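Local coordinates for putative extracellular solute-binding protein (Bordetella bronchiseptica, PDB 4P56) that binds mandelate and probably serves as the periplasmic substrate-capturing component of a TRAP transporter, at residues V87-A93 with D236-I242; D112-S116 with G271-D275; R117-W122 with L140-H146. All coordinates share one frame; numbering follows the deposited sequence.

Contact 1: V87-A93 with D236-I242. With RMN ((R)-mandelic acid), chain D.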
loop_
_atom_site.group_PDB
_atom_site.type_symbol
_atom_site.label_atom_id
_atom_site.label_comp_id
_atom_site.label_asym_id
_atom_site.label_seq_id
_atom_site.Cartn_x
_atom_site.Cartn_y
_atom_site.Cartn_z
ATOM N N VAL A 87 16.249 -8.248 2.625
ATOM C CA VAL A 87 15.339 -7.112 2.624
ATOM C C VAL A 87 14.210 -7.321 1.625
ATOM O O VAL A 87 14.408 -7.874 0.550
ATOM C CB VAL A 87 16.097 -5.813 2.244
ATOM C CG1 VAL A 87 15.157 -4.617 2.126
ATOM C CG2 VAL A 87 17.239 -5.564 3.265
ATOM N N THR A 88 13.009 -6.902 1.995
ATOM C CA THR A 88 11.949 -6.845 1.021
ATOM C C THR A 88 10.878 -5.854 1.430
ATOM O O THR A 88 10.995 -5.212 2.460
ATOM C CB THR A 88 11.288 -8.221 0.811
ATOM O OG1 THR A 88 10.575 -8.187 -0.415
ATOM C CG2 THR A 88 10.336 -8.528 1.935
ATOM N N PHE A 89 9.840 -5.756 0.600
ATOM C CA PHE A 89 8.611 -5.044 0.975
ATOM C C PHE A 89 7.432 -6.004 0.936
ATOM O O PHE A 89 7.409 -6.942 0.128
ATOM C CB PHE A 89 8.352 -3.864 0.043
ATOM C CG PHE A 89 8.242 -4.251 -1.397
ATOM C CD1 PHE A 89 9.373 -4.480 -2.162
ATOM C CD2 PHE A 89 7.003 -4.391 -1.988
ATOM C CE1 PHE A 89 9.280 -4.857 -3.505
ATOM C CE2 PHE A 89 6.900 -4.767 -3.343
ATOM C CZ PHE A 89 8.025 -4.981 -4.091
ATOM N N VAL A 90 6.466 -5.792 1.824
ATOM C CA VAL A 90 5.314 -6.681 1.892
ATOM C C VAL A 90 4.070 -5.834 1.976
ATOM O O VAL A 90 4.097 -4.767 2.581
ATOM C CB VAL A 90 5.376 -7.614 3.136
ATOM C CG1 VAL A 90 6.532 -8.587 3.034
ATOM C CG2 VAL A 90 5.471 -6.803 4.421
ATOM N N SER A 91 2.983 -6.308 1.376
ATOM C CA SER A 91 1.731 -5.595 1.485
ATOM C C SER A 91 0.942 -6.099 2.688
ATOM O O SER A 91 0.716 -7.279 2.826
ATOM C CB SER A 91 0.854 -5.752 0.244
ATOM O OG SER A 91 -0.441 -5.218 0.541
ATOM N N HIS A 92 0.485 -5.165 3.504
ATOM C CA HIS A 92 -0.286 -5.501 4.682
ATOM C C HIS A 92 -1.604 -6.149 4.332
ATOM O O HIS A 92 -2.172 -6.877 5.138
ATOM C CB HIS A 92 -0.488 -4.250 5.509
ATOM C CG HIS A 92 0.758 -3.858 6.208
ATOM N ND1 HIS A 92 1.213 -2.559 6.276
ATOM C CD2 HIS A 92 1.645 -4.604 6.891
ATOM C CE1 HIS A 92 2.347 -2.527 6.947
ATOM N NE2 HIS A 92 2.628 -3.760 7.341
ATOM N N ALA A 93 -2.055 -5.923 3.111
ATOM C CA ALA A 93 -3.265 -6.572 2.615
ATOM C C ALA A 93 -3.119 -8.084 2.390
ATOM O O ALA A 93 -4.118 -8.796 2.296
ATOM C CB ALA A 93 -3.725 -5.888 1.289
ATOM N N ASP A 236 -3.725 1.196 0.768
ATOM C CA ASP A 236 -3.025 -0.006 1.252
ATOM C C ASP A 236 -1.675 0.468 1.753
ATOM O O ASP A 236 -1.152 1.495 1.276
ATOM C CB ASP A 236 -2.835 -1.031 0.131
ATOM C CG ASP A 236 -2.099 -2.289 0.595
ATOM O OD1 ASP A 236 -2.222 -2.701 1.789
ATOM O OD2 ASP A 236 -1.368 -2.866 -0.250
ATOM N N THR A 237 -1.135 -0.241 2.746
ATOM C CA THR A 237 0.167 0.113 3.303
ATOM C C THR A 237 1.098 -1.044 3.026
ATOM O O THR A 237 0.661 -2.179 2.997
ATOM C CB THR A 237 0.102 0.418 4.818
ATOM O OG1 THR A 237 -0.615 -0.610 5.512
ATOM C CG2 THR A 237 -0.630 1.768 5.075
ATOM N N HIS A 238 2.368 -0.742 2.820
ATOM C CA HIS A 238 3.383 -1.756 2.740
ATOM C C HIS A 238 4.404 -1.536 3.840
ATOM O O HIS A 238 4.566 -0.422 4.334
ATOM C CB HIS A 238 4.113 -1.657 1.394
ATOM C CG HIS A 238 3.274 -1.989 0.210
ATOM N ND1 HIS A 238 3.762 -1.900 -1.077
ATOM C CD2 HIS A 238 1.976 -2.366 0.097
ATOM C CE1 HIS A 238 2.810 -2.240 -1.930
ATOM N NE2 HIS A 238 1.717 -2.523 -1.241
ATOM N N ALA A 239 5.123 -2.589 4.190
ATOM C CA ALA A 239 6.221 -2.480 5.151
ATOM C C ALA A 239 7.544 -2.805 4.469
ATOM O O ALA A 239 7.617 -3.726 3.678
ATOM C CB ALA A 239 5.995 -3.424 6.323
ATOM N N VAL A 240 8.602 -2.056 4.794
ATOM C CA VAL A 240 9.938 -2.474 4.394
ATOM C C VAL A 240 10.618 -3.136 5.627
ATOM O O VAL A 240 10.675 -2.549 6.719
ATOM C CB VAL A 240 10.744 -1.284 3.879
ATOM C CG1 VAL A 240 12.180 -1.714 3.593
ATOM C CG2 VAL A 240 10.095 -0.729 2.629
ATOM N N ILE A 241 11.117 -4.355 5.440
ATOM C CA ILE A 241 11.614 -5.184 6.519
ATOM C C ILE A 241 13.026 -5.717 6.217
ATOM O O ILE A 241 13.432 -5.822 5.051
ATOM C CB ILE A 241 10.639 -6.368 6.812
ATOM C CG1 ILE A 241 10.392 -7.196 5.573
ATOM C CG2 ILE A 241 9.245 -5.842 7.282
ATOM C CD1 ILE A 241 9.671 -8.496 5.819
ATOM N N ILE A 242 13.772 -6.023 7.283
ATOM C CA ILE A 242 15.096 -6.602 7.147
ATOM C C ILE A 242 15.290 -7.733 8.131
ATOM O O ILE A 242 14.773 -7.733 9.255
ATOM C CB ILE A 242 16.214 -5.512 7.284
ATOM C CG1 ILE A 242 17.578 -6.122 7.004
ATOM C CG2 ILE A 242 16.163 -4.853 8.664
ATOM C CD1 ILE A 242 18.683 -5.062 6.769
HETATM C C1 RMN D . -0.751 -3.009 -4.523
HETATM C C2 RMN D . 0.520 -3.547 -4.660
HETATM C C3 RMN D . 1.393 -3.057 -5.615
HETATM C C4 RMN D . 0.994 -2.049 -6.474
HETATM C C5 RMN D . -0.285 -1.513 -6.350
HETATM C C6 RMN D . -1.143 -1.995 -5.375
HETATM C C7 RMN D . -1.705 -3.557 -3.496
HETATM C C10 RMN D . -2.746 -4.376 -4.198
HETATM O O8 RMN D . -2.394 -2.573 -2.825
HETATM O O11 RMN D . -3.833 -3.860 -4.632
HETATM O O12 RMN D . -2.515 -5.603 -4.418
#
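Ser91 and Asp236 meet where two antiparallel strands reach the mandelate pocket. With its OG anti to the backbone N (chi1 170°), Ser91 donates to the syn lone pair of Asp236 OD2 over 2.6 Å. The same OD2 accepts from the ligand hydroxyl, RMN O8 to Asp236 OD2 being 2.8 Å, and His238 NE2 adds a weak bond. One carboxylate oxygen thus ties strand end, imidazole and ligand together. Ser91 OG also accepts from Ala93 N, an ST turn that bends the chain just past the strand.

The His238 ring lies with CD2 against Ser91 CB at 3.6 Å and turns its edge to the mandelate phenyl, NE2 standing 3.8 Å from RMN C2. Its ND1 is hydrogen-bonded to Tyr144 OH, whereas NE2 is held only weakly by Asp236. Phe89 flanks His238, with Phe89 CD2 nearest to His238 ND1. On the other face of the sheet His92 meets Thr237 edge-on, His92 ND1 and Thr237 OG1 sharing a hydrogen bond of 2.8 Å, while His92 NE2, hydrogen-bonded to His135 NE2, approaches Ala239 CB at 3.5 Å. Thr88 CG2 and Ile241 CG1 lie side by side, 3.9 Å apart.

Backbone bonds pair Thr88 with Ile241 and Val90 with Ala239. Strand 237-242 is the middle strand of a three-stranded antiparallel sheet, between 87-91 and 139-145. Helix 40-56 packs on the Phe89 and Val240 face, and helix 76-81 on the Thr88 and Ile241 face.

Contact 2: D112-S116 with G271-D275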
loop_
_atom_site.group_PDB
_atom_site.type_symbol
_atom_site.label_atom_id
_atom_site.label_comp_id
_atom_site.label_asym_id
_atom_site.label_seq_id
_atom_site.Cartn_x
_atom_site.Cartn_y
_atom_site.Cartn_z
ATOM N N ASP A 112 -5.315 12.495 0.565
ATOM C CA ASP A 112 -5.214 12.981 -0.815
ATOM C C ASP A 112 -4.064 12.378 -1.607
ATOM O O ASP A 112 -4.159 12.215 -2.833
ATOM C CB ASP A 112 -4.993 14.499 -0.824
ATOM C CG ASP A 112 -6.173 15.281 -0.265
ATOM O OD1 ASP A 112 -7.286 14.704 -0.116
ATOM O OD2 ASP A 112 -5.959 16.483 0.008
ATOM N N THR A 113 -2.956 12.116 -0.930
ATOM C CA THR A 113 -1.743 11.704 -1.638
ATOM C C THR A 113 -1.070 10.553 -0.921
ATOM O O THR A 113 -1.310 10.328 0.259
ATOM C CB THR A 113 -0.726 12.866 -1.822
ATOM O OG1 THR A 113 -0.096 13.197 -0.570
ATOM C CG2 THR A 113 -1.398 14.113 -2.447
ATOM N N ALA A 114 -0.236 9.806 -1.652
ATOM C CA ALA A 114 0.581 8.780 -1.037
ATOM C C ALA A 114 1.591 9.399 -0.069
ATOM O O ALA A 114 1.934 8.784 0.935
ATOM C CB ALA A 114 1.318 7.993 -2.091
ATOM N N THR A 115 2.097 10.590 -0.382
ATOM C CA THR A 115 3.091 11.218 0.484
ATOM C C THR A 115 2.542 11.528 1.860
ATOM O O THR A 115 3.121 11.125 2.887
ATOM C CB THR A 115 3.703 12.473 -0.167
ATOM O OG1 THR A 115 4.441 12.074 -1.323
ATOM C CG2 THR A 115 4.677 13.193 0.811
ATOM N N SER A 116 1.437 12.255 1.920
ATOM C CA SER A 116 0.854 12.590 3.218
ATOM C C SER A 116 0.449 11.337 4.024
ATOM O O SER A 116 0.781 11.210 5.221
ATOM C CB SER A 116 -0.339 13.542 3.016
ATOM O OG SER A 116 -1.370 12.848 2.331
ATOM N N GLY A 271 6.372 7.505 -0.814
ATOM C CA GLY A 271 5.144 8.196 -1.086
ATOM C C GLY A 271 5.353 9.114 -2.297
ATOM O O GLY A 271 4.485 9.252 -3.180
ATOM N N ARG A 272 6.500 9.763 -2.351
ATOM C CA ARG A 272 6.752 10.675 -3.472
ATOM C C ARG A 272 6.815 9.938 -4.814
ATOM O O ARG A 272 6.358 10.457 -5.849
ATOM C CB ARG A 272 7.982 11.568 -3.210
ATOM C CG ARG A 272 7.673 12.615 -2.089
ATOM C CD ARG A 272 8.779 13.668 -1.859
ATOM N NE ARG A 272 8.249 14.705 -0.981
ATOM C CZ ARG A 272 7.644 15.820 -1.384
ATOM N NH1 ARG A 272 7.558 16.136 -2.677
ATOM N NH2 ARG A 272 7.174 16.662 -0.472
ATOM N N ALA A 273 7.343 8.721 -4.791
ATOM C CA ALA A 273 7.398 7.898 -5.985
ATOM C C ALA A 273 5.994 7.531 -6.448
ATOM O O ALA A 273 5.693 7.674 -7.620
ATOM C CB ALA A 273 8.215 6.641 -5.722
ATOM N N TRP A 274 5.159 7.038 -5.532
ATOM C CA TRP A 274 3.788 6.688 -5.854
ATOM C C TRP A 274 3.024 7.848 -6.433
ATOM O O TRP A 274 2.293 7.668 -7.403
ATOM C CB TRP A 274 3.023 6.258 -4.610
ATOM C CG TRP A 274 3.301 4.893 -4.099
ATOM C CD1 TRP A 274 4.006 4.575 -2.971
ATOM C CD2 TRP A 274 2.841 3.657 -4.645
ATOM N NE1 TRP A 274 4.033 3.209 -2.793
ATOM C CE2 TRP A 274 3.317 2.621 -3.802
ATOM C CE3 TRP A 274 2.099 3.318 -5.784
ATOM C CZ2 TRP A 274 3.068 1.282 -4.050
ATOM C CZ3 TRP A 274 1.860 1.986 -6.031
ATOM C CH2 TRP A 274 2.332 0.980 -5.168
ATOM N N ASP A 275 3.124 9.012 -5.783
ATOM C CA ASP A 275 2.438 10.229 -6.228
ATOM C C ASP A 275 2.888 10.694 -7.609
ATOM O O ASP A 275 2.078 11.194 -8.416
ATOM C CB ASP A 275 2.650 11.391 -5.235
ATOM C CG ASP A 275 1.798 11.253 -3.974
ATOM O OD1 ASP A 275 0.704 10.659 -4.080
ATOM O OD2 ASP A 275 2.201 11.779 -2.896
#
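Asp275 turns its CG anti to its own carbonyl carbon (chi1 -76°), and Thr115 places OG1 in the same way, which brings carboxylate and hydroxyl together. The motif is a helix N-terminus held by an acidic side chain from another helix: Asp275, on helix 263-285, receives the first two backbone N-H groups of helix 114-129. Ala114 N donates to Asp275 OD1 over 2.7 Å, arriving on the syn side, 20° out of the carboxylate plane. Thr115 N reaches Asp275 OD2 at 2.8 Å, from above that plane, and Thr115 OG1 donates to the same OD2 on its anti side. The two donors of Thr115 come from the same face, so three bonds fix the rotation of the carboxylate. The positive end of the helix dipole would probably favour its ionised form.

Thr113 is the N-cap, its OG1 accepting from Ser116 N in a nearly straight bond (174°). The helix start is therefore satisfied from two sources, its own cap and the neighbouring helix. Thr113 CB rests 3.3 Å from Asp275 OD2, the two side chains crossing at about a right angle.

The backbones come close where Gly271 has no side chain: its CA is 4.0 Å from that of Thr115. Nearby, the aliphatic part of Arg272 lies close to Thr115, while its NE forms a salt bridge with Glu268. Further along the same helix, Trp274 directs its indole into the ligand pocket, where it meets the rings of His39 and Tyr144. At the root of that indole, Trp274 CB sits 3.5 Å from Ala114 CB.

Contact 3: R117-W122 with L140-H146. With RMN ((R)-mandelic acid), chain D.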
loop_
_atom_site.group_PDB
_atom_site.type_symbol
_atom_site.label_atom_id
_atom_site.label_comp_id
_atom_site.label_asym_id
_atom_site.label_seq_id
_atom_site.Cartn_x
_atom_site.Cartn_y
_atom_site.Cartn_z
ATOM N N ARG A 117 -0.212 10.387 3.364
ATOM C CA ARG A 117 -0.644 9.140 4.036
ATOM C C ARG A 117 0.524 8.282 4.533
ATOM O O ARG A 117 0.447 7.684 5.617
ATOM C CB ARG A 117 -1.501 8.304 3.096
ATOM C CG ARG A 117 -2.331 7.255 3.792
ATOM C CD ARG A 117 -3.026 6.345 2.765
ATOM N NE ARG A 117 -3.981 7.022 1.902
ATOM C CZ ARG A 117 -5.264 7.198 2.215
ATOM N NH1 ARG A 117 -5.741 6.800 3.392
ATOM N NH2 ARG A 117 -6.071 7.785 1.358
ATOM N N SER A 118 1.591 8.199 3.738
ATOM C CA SER A 118 2.764 7.427 4.125
ATOM C C SER A 118 3.400 8.018 5.377
ATOM O O SER A 118 3.709 7.314 6.333
ATOM C CB SER A 118 3.824 7.435 3.010
ATOM O OG SER A 118 3.374 6.758 1.852
ATOM N N ILE A 119 3.633 9.320 5.353
ATOM C CA ILE A 119 4.297 9.973 6.472
ATOM C C ILE A 119 3.445 9.837 7.721
ATOM O O ILE A 119 3.947 9.467 8.772
ATOM C CB ILE A 119 4.575 11.449 6.178
ATOM C CG1 ILE A 119 5.686 11.544 5.143
ATOM C CG2 ILE A 119 5.001 12.171 7.455
ATOM C CD1 ILE A 119 5.753 12.858 4.463
ATOM N N ALA A 120 2.156 10.121 7.602
ATOM C CA ALA A 120 1.276 10.069 8.762
ATOM C C ALA A 120 1.100 8.634 9.239
ATOM O O ALA A 120 1.055 8.369 10.447
ATOM C CB ALA A 120 -0.086 10.723 8.438
ATOM N N ALA A 121 1.052 7.684 8.315
ATOM C CA ALA A 121 0.912 6.281 8.721
ATOM C C ALA A 121 2.120 5.810 9.511
ATOM O O ALA A 121 1.976 5.196 10.564
ATOM C CB ALA A 121 0.698 5.380 7.524
ATOM N N TRP A 122 3.316 6.052 8.989
ATOM C CA TRP A 122 4.524 5.663 9.708
ATOM C C TRP A 122 4.639 6.376 11.049
ATOM O O TRP A 122 4.961 5.756 12.054
ATOM C CB TRP A 122 5.803 5.905 8.893
ATOM C CG TRP A 122 6.986 5.755 9.793
ATOM C CD1 TRP A 122 7.786 6.740 10.271
ATOM C CD2 TRP A 122 7.441 4.530 10.392
ATOM N NE1 TRP A 122 8.725 6.203 11.129
ATOM C CE2 TRP A 122 8.529 4.848 11.218
ATOM C CE3 TRP A 122 7.017 3.191 10.301
ATOM C CZ2 TRP A 122 9.218 3.878 11.953
ATOM C CZ3 TRP A 122 7.676 2.230 11.035
ATOM C CH2 TRP A 122 8.780 2.567 11.849
ATOM N N LEU A 140 11.346 -4.155 11.457
ATOM C CA LEU A 140 10.534 -3.245 10.657
ATOM C C LEU A 140 11.315 -1.950 10.459
ATOM O O LEU A 140 11.610 -1.245 11.410
ATOM C CB LEU A 140 9.213 -2.945 11.371
ATOM C CG LEU A 140 8.260 -1.951 10.703
ATOM C CD1 LEU A 140 7.813 -2.415 9.325
ATOM C CD2 LEU A 140 7.051 -1.667 11.602
ATOM N N LEU A 141 11.636 -1.631 9.218
ATOM C CA LEU A 141 12.376 -0.400 8.933
ATOM C C LEU A 141 11.402 0.780 8.715
ATOM O O LEU A 141 11.656 1.895 9.161
ATOM C CB LEU A 141 13.280 -0.579 7.719
ATOM C CG LEU A 141 14.466 -1.510 7.901
ATOM C CD1 LEU A 141 15.206 -1.681 6.576
ATOM C CD2 LEU A 141 15.468 -1.015 9.008
ATOM N N GLY A 142 10.287 0.538 8.040
ATOM C CA GLY A 142 9.380 1.629 7.723
ATOM C C GLY A 142 8.117 1.141 7.048
ATOM O O GLY A 142 8.031 -0.028 6.685
ATOM N N ILE A 143 7.149 2.041 6.914
ATOM C CA ILE A 143 5.893 1.742 6.277
ATOM C C ILE A 143 5.599 2.887 5.322
ATOM O O ILE A 143 5.971 4.023 5.569
ATOM C CB ILE A 143 4.753 1.624 7.311
ATOM C CG1 ILE A 143 4.922 0.368 8.159
ATOM C CG2 ILE A 143 3.400 1.623 6.618
ATOM C CD1 ILE A 143 4.009 0.352 9.415
ATOM N N TYR A 144 4.934 2.582 4.228
ATOM C CA TYR A 144 4.448 3.595 3.314
ATOM C C TYR A 144 3.056 3.150 2.832
ATOM O O TYR A 144 2.627 2.034 3.078
ATOM C CB TYR A 144 5.416 3.808 2.115
ATOM C CG TYR A 144 5.675 2.563 1.268
ATOM C CD1 TYR A 144 4.756 2.127 0.339
ATOM C CD2 TYR A 144 6.829 1.834 1.415
ATOM C CE1 TYR A 144 4.981 0.996 -0.422
ATOM C CE2 TYR A 144 7.070 0.696 0.660
ATOM C CZ TYR A 144 6.136 0.280 -0.250
ATOM O OH TYR A 144 6.363 -0.851 -1.007
ATOM N N ALA A 145 2.380 4.035 2.119
ATOM C CA ALA A 145 1.052 3.733 1.578
ATOM C C ALA A 145 1.040 4.200 0.151
ATOM O O ALA A 145 1.800 5.105 -0.196
ATOM C CB ALA A 145 0.001 4.463 2.361
ATOM N N HIS A 146 0.190 3.609 -0.687
ATOM C CA HIS A 146 0.021 4.155 -2.018
ATOM C C HIS A 146 -1.031 5.271 -2.029
ATOM O O HIS A 146 -1.528 5.684 -0.974
ATOM C CB HIS A 146 -0.231 3.045 -3.072
ATOM C CG HIS A 146 -1.539 2.293 -2.965
ATOM N ND1 HIS A 146 -2.784 2.900 -2.983
ATOM C CD2 HIS A 146 -1.787 0.957 -3.005
ATOM C CE1 HIS A 146 -3.726 1.976 -2.970
ATOM N NE2 HIS A 146 -3.148 0.780 -2.983
HETATM C C1 RMN D . -0.751 -3.009 -4.523
HETATM C C2 RMN D . 0.520 -3.547 -4.660
HETATM C C3 RMN D . 1.393 -3.057 -5.615
HETATM C C4 RMN D . 0.994 -2.049 -6.474
HETATM C C5 RMN D . -0.285 -1.513 -6.350
HETATM C C6 RMN D . -1.143 -1.995 -5.375
HETATM C C7 RMN D . -1.705 -3.557 -3.496
HETATM C C10 RMN D . -2.746 -4.376 -4.198
HETATM O O8 RMN D . -2.394 -2.573 -2.825
HETATM O O11 RMN D . -3.833 -3.860 -4.632
HETATM O O12 RMN D . -2.515 -5.603 -4.418
HETATM O O HOH W 1 -2.898 8.007 -0.399
#
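Trp122 lays one face of its indole over Gly142, whose CA sits 3.7 Å above the ring plane, displaced toward the rim. This is a CH-pi contact, with Gly142 CA 4.1 Å from the centroid of the six-membered ring and 26° off its normal. The Trp122 side chain leaves the helix with CG opposite the backbone N (chi1 168°), which brings the indole over the strand. Leu141 O lies over the same face, while Leu140 CD2 meets the ring edge, 4.0 Å from Trp122 CZ3, the Leu140 and Trp122 side chains running antiparallel past one another. Ile143 CB adds an apolar touch to Trp122 CE3. The backbone beneath the ring is a classic beta bulge, in which Leu141 and Gly142 together face Val240 of the next strand.

One turn earlier, Ser118 OG accepts from Ala145 N over 2.9 Å in a nearly straight bond of 170°. The same hydroxyl is hydrogen-bonded to Ala114 O within its own helix, and so links helix to strand while remaining tied to the helix backbone.

Arg117 places CD 3.6 Å from Ala145 CB. Its chain then bends at chi3, and NE reaches the O of His146 through a water: Arg117 NE donates to the water, which donates to His146 O. The guanidinium is held further by Ala105 O and Ser110 OG. His146 leaves the strand on the side away from the helix, and its ring presents an edge to the mandelate hydroxyl, with NE2 3.4 Å from RMN O8.

Helix 114-129 therefore packs against edge strand 139-145 of the three-stranded sheet. Helix 263-285 adjoins Trp122 and Tyr144, and helix 325-340 touches Arg117, Ile119 and Ala120.

In the fold
Along the chain the segments come in the order 87-93, 112-116, 117-122, 140-146, 236-242 and 271-275, so contact 3 falls within the spans of both others, while contacts 1 and 2 interleave. Contacts 1 and 3 share the three-stranded antiparallel sheet, their centres 10 Å apart, joined by backbone bonds between strands 237-242 and 139-145. Contacts 2 and 3 share helix 114-129, also with centres 10 Å apart; contacts 1 and 2 are 16 Å apart. Trp274 of contact 2 touches His238 of contact 1 and Tyr144 and His146 of contact 3. Sheet and helices thereby converge on one side of the mandelate pocket, each contact contributing at least one residue to it.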